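Local structure of aldehyde Dehydrogenase (Burkholderia cenocepacia, 4O6R) at residues R348-R353 against A382-A387; L341-V346 against E389-P394. The protein probably oxidises aldehydes to carboxylic acids with NAD(P)+ and is seen here with AMP bound in its nucleotide pocket. One frame throughout, in Å; residues are numbered along the deposited sequence. Where two conformers were deposited one is given.

Contact 1 of 2, residues R348-R353 against A382-A387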
loop_
_atom_site.group_PDB
_atom_site.type_symbol
_atom_site.label_atom_id
_atom_site.label_comp_id
_atom_site.label_asym_id
_atom_site.label_seq_id
_atom_site.Cartn_x
_atom_site.Cartn_y
_atom_site.Cartn_z
ATOM N N ARG A 348 38.418 -18.827 27.760
ATOM C CA ARG A 348 39.325 -19.883 28.232
ATOM C C ARG A 348 38.899 -20.405 29.627
ATOM O O ARG A 348 38.869 -21.627 29.870
ATOM C CB ARG A 348 40.781 -19.384 28.274
ATOM C CG ARG A 348 41.430 -19.047 26.933
ATOM C CD ARG A 348 42.919 -18.686 27.168
ATOM N NE ARG A 348 43.543 -17.989 26.017
ATOM C CZ ARG A 348 44.052 -18.622 24.964
ATOM N NH1 ARG A 348 44.041 -19.947 24.925
ATOM N NH2 ARG A 348 44.586 -17.959 23.946
ATOM N N GLU A 349 38.568 -19.481 30.536
ATOM C CA GLU A 349 38.078 -19.817 31.889
ATOM C C GLU A 349 36.925 -20.826 31.818
ATOM O O GLU A 349 36.826 -21.752 32.613
ATOM C CB GLU A 349 37.579 -18.559 32.636
ATOM C CG GLU A 349 38.632 -17.540 33.068
ATOM C CD GLU A 349 38.057 -16.135 33.313
ATOM O OE1 GLU A 349 38.820 -15.150 33.201
ATOM O OE2 GLU A 349 36.839 -15.986 33.600
ATOM N N GLN A 350 36.042 -20.649 30.851
ATOM C CA GLN A 350 34.870 -21.519 30.727
ATOM C C GLN A 350 35.099 -22.737 29.817
ATOM O O GLN A 350 34.149 -23.423 29.443
ATOM C CB GLN A 350 33.671 -20.717 30.241
ATOM C CG GLN A 350 33.294 -19.600 31.201
ATOM C CD GLN A 350 31.829 -19.213 31.104
ATOM O OE1 GLN A 350 31.329 -18.865 30.034
ATOM N NE2 GLN A 350 31.132 -19.263 32.235
ATOM N N GLY A 351 36.357 -23.020 29.491
ATOM C CA GLY A 351 36.720 -24.237 28.773
ATOM C C GLY A 351 36.530 -24.145 27.271
ATOM O O GLY A 351 36.462 -25.161 26.603
ATOM N N GLY A 352 36.438 -22.930 26.744
ATOM C CA GLY A 352 36.372 -22.715 25.309
ATOM C C GLY A 352 37.753 -22.965 24.714
ATOM O O GLY A 352 38.785 -22.847 25.421
ATOM N N ARG A 353 37.764 -23.337 23.440
ATOM C CA ARG A 353 38.999 -23.568 22.724
ATOM C C ARG A 353 39.256 -22.431 21.775
ATOM O O ARG A 353 38.509 -22.249 20.779
ATOM C CB ARG A 353 38.958 -24.879 21.940
ATOM C CG ARG A 353 38.806 -26.077 22.821
ATOM C CD ARG A 353 38.652 -27.308 21.972
ATOM N NE ARG A 353 39.842 -27.459 21.157
ATOM C CZ ARG A 353 39.829 -27.910 19.919
ATOM N NH1 ARG A 353 38.692 -28.272 19.341
ATOM N NH2 ARG A 353 40.964 -28.004 19.255
ATOM N N ALA A 382 26.229 -23.695 24.530
ATOM C CA ALA A 382 25.495 -22.513 24.030
ATOM C C ALA A 382 25.124 -21.471 25.112
ATOM O O ALA A 382 24.741 -20.337 24.793
ATOM C CB ALA A 382 24.223 -22.935 23.332
ATOM N N THR A 383 25.181 -21.901 26.371
ATOM C CA THR A 383 24.919 -21.039 27.504
ATOM C C THR A 383 26.176 -20.375 28.046
ATOM O O THR A 383 26.095 -19.568 28.982
ATOM C CB THR A 383 24.306 -21.857 28.647
ATOM O OG1 THR A 383 25.166 -22.967 28.919
ATOM C CG2 THR A 383 22.944 -22.360 28.248
ATOM N N ASP A 384 27.346 -20.705 27.501
ATOM C CA ASP A 384 28.552 -20.036 27.951
ATOM C C ASP A 384 28.473 -18.525 27.705
ATOM O O ASP A 384 27.786 -18.070 26.777
ATOM C CB ASP A 384 29.782 -20.624 27.274
ATOM C CG ASP A 384 30.072 -22.057 27.727
ATOM O OD1 ASP A 384 29.611 -22.484 28.827
ATOM O OD2 ASP A 384 30.779 -22.762 26.980
ATOM N N ARG A 385 29.193 -17.766 28.527
ATOM C CA ARG A 385 29.204 -16.315 28.415
ATOM C C ARG A 385 29.482 -15.805 26.998
ATOM O O ARG A 385 28.761 -14.931 26.508
ATOM C CB ARG A 385 30.160 -15.674 29.422
ATOM C CG ARG A 385 29.720 -15.838 30.894
ATOM C CD ARG A 385 30.513 -14.975 31.873
ATOM N NE ARG A 385 30.372 -13.559 31.552
ATOM C CZ ARG A 385 31.203 -12.577 31.909
ATOM N NH1 ARG A 385 32.292 -12.809 32.629
ATOM N NH2 ARG A 385 30.935 -11.330 31.522
ATOM N N VAL A 386 30.498 -16.343 26.325
ATOM C CA VAL A 386 30.861 -15.803 25.013
ATOM C C VAL A 386 29.894 -16.235 23.920
ATOM O O VAL A 386 29.973 -15.731 22.803
ATOM C CB VAL A 386 32.327 -16.057 24.571
ATOM C CG1 VAL A 386 33.303 -15.388 25.521
ATOM C CG2 VAL A 386 32.622 -17.532 24.371
ATOM N N ALA A 387 29.008 -17.171 24.249
ATOM C CA ALA A 387 27.921 -17.586 23.383
ATOM C C ALA A 387 26.641 -16.813 23.668
ATOM O O ALA A 387 25.698 -16.952 22.915
ATOM C CB ALA A 387 27.668 -19.083 23.564
HETATM O O HOH W 1 32.448 -18.141 27.612
HETATM O O HOH W 2 31.585 -23.841 30.257
#

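Contact 2 of 2, residues L341-V346 against E389-P394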
loop_
_atom_site.group_PDB
_atom_site.type_symbol
_atom_site.label_atom_id
_atom_site.label_comp_id
_atom_site.label_asym_id
_atom_site.label_seq_id
_atom_site.Cartn_x
_atom_site.Cartn_y
_atom_site.Cartn_z
ATOM N N LEU A 341 39.637 -8.358 24.994
ATOM C CA LEU A 341 40.676 -9.177 25.577
ATOM C C LEU A 341 40.156 -9.871 26.852
ATOM O O LEU A 341 40.428 -11.061 27.088
ATOM C CB LEU A 341 41.944 -8.343 25.848
ATOM C CG LEU A 341 42.625 -7.795 24.592
ATOM C CD1 LEU A 341 43.845 -6.918 24.921
ATOM C CD2 LEU A 341 43.008 -8.945 23.680
ATOM N N SER A 342 39.358 -9.156 27.640
ATOM C CA SER A 342 38.752 -9.752 28.836
ATOM C C SER A 342 37.847 -10.965 28.468
ATOM O O SER A 342 37.854 -11.978 29.175
ATOM C CB SER A 342 37.986 -8.684 29.612
ATOM O OG SER A 342 37.279 -9.247 30.717
ATOM N N TYR A 343 37.110 -10.868 27.351
ATOM C CA TYR A 343 36.256 -11.964 26.904
ATOM C C TYR A 343 37.063 -13.167 26.410
ATOM O O TYR A 343 36.612 -14.298 26.566
ATOM C CB TYR A 343 35.246 -11.526 25.856
ATOM C CG TYR A 343 33.964 -10.959 26.425
ATOM C CD1 TYR A 343 33.122 -11.759 27.179
ATOM C CD2 TYR A 343 33.597 -9.624 26.228
ATOM C CE1 TYR A 343 31.936 -11.276 27.697
ATOM C CE2 TYR A 343 32.414 -9.114 26.751
ATOM C CZ TYR A 343 31.576 -9.968 27.472
ATOM O OH TYR A 343 30.390 -9.548 28.030
ATOM N N VAL A 344 38.257 -12.942 25.850
ATOM C CA VAL A 344 39.155 -14.082 25.555
ATOM C C VAL A 344 39.485 -14.855 26.851
ATOM O O VAL A 344 39.407 -16.080 26.873
ATOM C CB VAL A 344 40.475 -13.646 24.839
ATOM C CG1 VAL A 344 41.429 -14.820 24.695
ATOM C CG2 VAL A 344 40.173 -13.036 23.495
ATOM N N ASP A 345 39.826 -14.133 27.924
ATOM C CA ASP A 345 40.108 -14.740 29.238
ATOM C C ASP A 345 38.896 -15.500 29.727
ATOM O O ASP A 345 39.020 -16.654 30.107
ATOM C CB ASP A 345 40.491 -13.692 30.292
ATOM C CG ASP A 345 41.819 -13.012 30.000
ATOM O OD1 ASP A 345 42.614 -13.549 29.207
ATOM O OD2 ASP A 345 42.056 -11.914 30.541
ATOM N N VAL A 346 37.725 -14.869 29.622
ATOM C CA VAL A 346 36.459 -15.501 30.005
ATOM C C VAL A 346 36.254 -16.798 29.212
ATOM O O VAL A 346 35.893 -17.821 29.772
ATOM C CB VAL A 346 35.244 -14.545 29.836
ATOM C CG1 VAL A 346 33.933 -15.284 30.075
ATOM C CG2 VAL A 346 35.332 -13.382 30.802
ATOM N N GLU A 389 26.752 -13.261 25.429
ATOM C CA GLU A 389 26.955 -11.839 25.614
ATOM C C GLU A 389 27.590 -11.222 24.383
ATOM O O GLU A 389 28.422 -11.850 23.731
ATOM C CB GLU A 389 27.837 -11.609 26.851
ATOM C CG GLU A 389 27.210 -12.174 28.109
ATOM C CD GLU A 389 28.085 -12.061 29.353
ATOM O OE1 GLU A 389 29.025 -11.250 29.366
ATOM O OE2 GLU A 389 27.816 -12.798 30.329
ATOM N N GLU A 390 27.213 -9.986 24.072
ATOM C CA GLU A 390 27.736 -9.295 22.895
ATOM C C GLU A 390 29.195 -8.915 23.169
ATOM O O GLU A 390 29.493 -8.235 24.160
ATOM C CB GLU A 390 26.874 -8.042 22.524
ATOM C CG GLU A 390 27.104 -7.535 21.084
ATOM C CD GLU A 390 26.051 -6.538 20.542
ATOM O OE1 GLU A 390 25.269 -5.973 21.366
ATOM O OE2 GLU A 390 26.018 -6.305 19.273
ATOM N N VAL A 391 30.111 -9.418 22.350
ATOM C CA VAL A 391 31.542 -9.076 22.471
ATOM C C VAL A 391 31.864 -7.876 21.552
ATOM O O VAL A 391 32.631 -6.991 21.883
ATOM C CB VAL A 391 32.412 -10.311 22.161
ATOM C CG1 VAL A 391 33.900 -9.989 22.236
ATOM C CG2 VAL A 391 32.081 -11.428 23.127
ATOM N N PHE A 392 31.247 -7.840 20.378
ATOM C CA PHE A 392 31.304 -6.649 19.485
ATOM C C PHE A 392 32.720 -6.438 18.957
ATOM O O PHE A 392 33.110 -5.313 18.697
ATOM C CB PHE A 392 30.801 -5.375 20.204
ATOM C CG PHE A 392 30.193 -4.342 19.285
ATOM C CD1 PHE A 392 29.006 -4.595 18.637
ATOM C CD2 PHE A 392 30.792 -3.105 19.102
ATOM C CE1 PHE A 392 28.418 -3.644 17.815
ATOM C CE2 PHE A 392 30.217 -2.138 18.272
ATOM C CZ PHE A 392 29.033 -2.409 17.628
ATOM N N GLY A 393 33.475 -7.521 18.805
ATOM C CA GLY A 393 34.855 -7.456 18.276
ATOM C C GLY A 393 34.991 -8.557 17.245
ATOM O O GLY A 393 33.990 -9.264 16.953
ATOM N N PRO A 394 36.210 -8.738 16.702
ATOM C CA PRO A 394 36.411 -9.699 15.620
ATOM C C PRO A 394 36.542 -11.071 16.254
ATOM O O PRO A 394 37.624 -11.646 16.291
ATOM C CB PRO A 394 37.729 -9.245 14.990
ATOM C CG PRO A 394 38.492 -8.640 16.133
ATOM C CD PRO A 394 37.433 -7.971 16.992
HETATM O O HOH W 3 28.900 -7.491 26.695
#

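Contact 1 of 2, residues R348-R353 against A382-A387
Two donors grip OE1 of Gln350: the backbone N of Arg385, 2.8 Å from it, and a water. The N-H of Arg385 lies in the plane of the Gln350 amide and meets the oxygen with an N-H...O angle of 155°. The water gives a hydrogen to the same OE1 and accepts one from the backbone N of Val386, so the carbonyl oxygen holds one backbone amide directly and the next through the water. The Gln350 chain, extended beyond CG, reaches across from the end of helix 334-349, which closes in a Schellman motif with Gly351 at positive phi. The Gln350 amide passes beside the base of the Arg385 side chain, CB of Arg385 lying 3.5 Å from OE1 of Gln350. The Arg385 chain crosses at about a right angle and carries its guanidinium off to a salt bridge with Glu389. A second water donates to O of Gln350, at 2.7 Å, and to OD1 of Asp384, whose OD2 takes the backbone N-H of His381. Across these two segments the link is polar and partly water-mediated: two successive backbone N-H groups, of Arg385 and Val386, find their acceptors in OE1 and in the water it holds.

Contact 2 of 2, residues L341-V346 against E389-P394
The Tyr343 ring has a methyl of Val391 over one face and a carboxylate oxygen of Glu389 at its edge. CG2 of Val391 stands 4.0 Å from the centroid of the Tyr343 ring and 19° off the ring normal, a CH-pi contact displaced toward the rim; its nearest ring atom is CG of Tyr343, at 3.8 Å. In Val391, CG1 is anti to the backbone N (chi1 178°), which leaves CG2 beside that N and over the ring, while CG1 reaches 4.0 Å from CD2 of Tyr343. At the far end of the ring, OH of Tyr343 donates to OE1 of Glu389 over 2.6 Å, using the anti lone pair of that oxygen. The carboxylate is turned 78° from the ring plane, and Arg385 gives the same OE1 a second partner, which would be expected to stabilise the negative charge. A water donates to OH of Tyr343, at 2.9 Å, and to O of Glu390, at 2.7 Å, tying the hydroxyl to the loop backbone as well. Farther along that loop Phe392 packs on Cys289 and Asn157, and its ring meets Trp156. The run from Glu390 to Pro394 fits the E-x-F-G-P motif well known in aldehyde dehydrogenases, here in the loop that leads into strand 395-401, with helix 334-349 packed against it.

How the contacts relate
Helix 334-349 serves both contacts, with the residue just past its C-terminal end in contact 1 and a residue about two turns farther back in contact 2, against two neighbouring pieces of chain, 382-387 and 389-394. Contact 1 is nested inside the loop that contact 2 closes, and their centres lie 10 Å apart. Both are partly buried, but contact 1 sits farther from the middle of the chain and relies on amide and water bonding, whereas contact 2 adds aromatic packing to a charged hydrogen bond. Arg385 belongs to both: its backbone takes part in contact 1, and its NH1 packs on CG2 of Val346 at 3.6 Å.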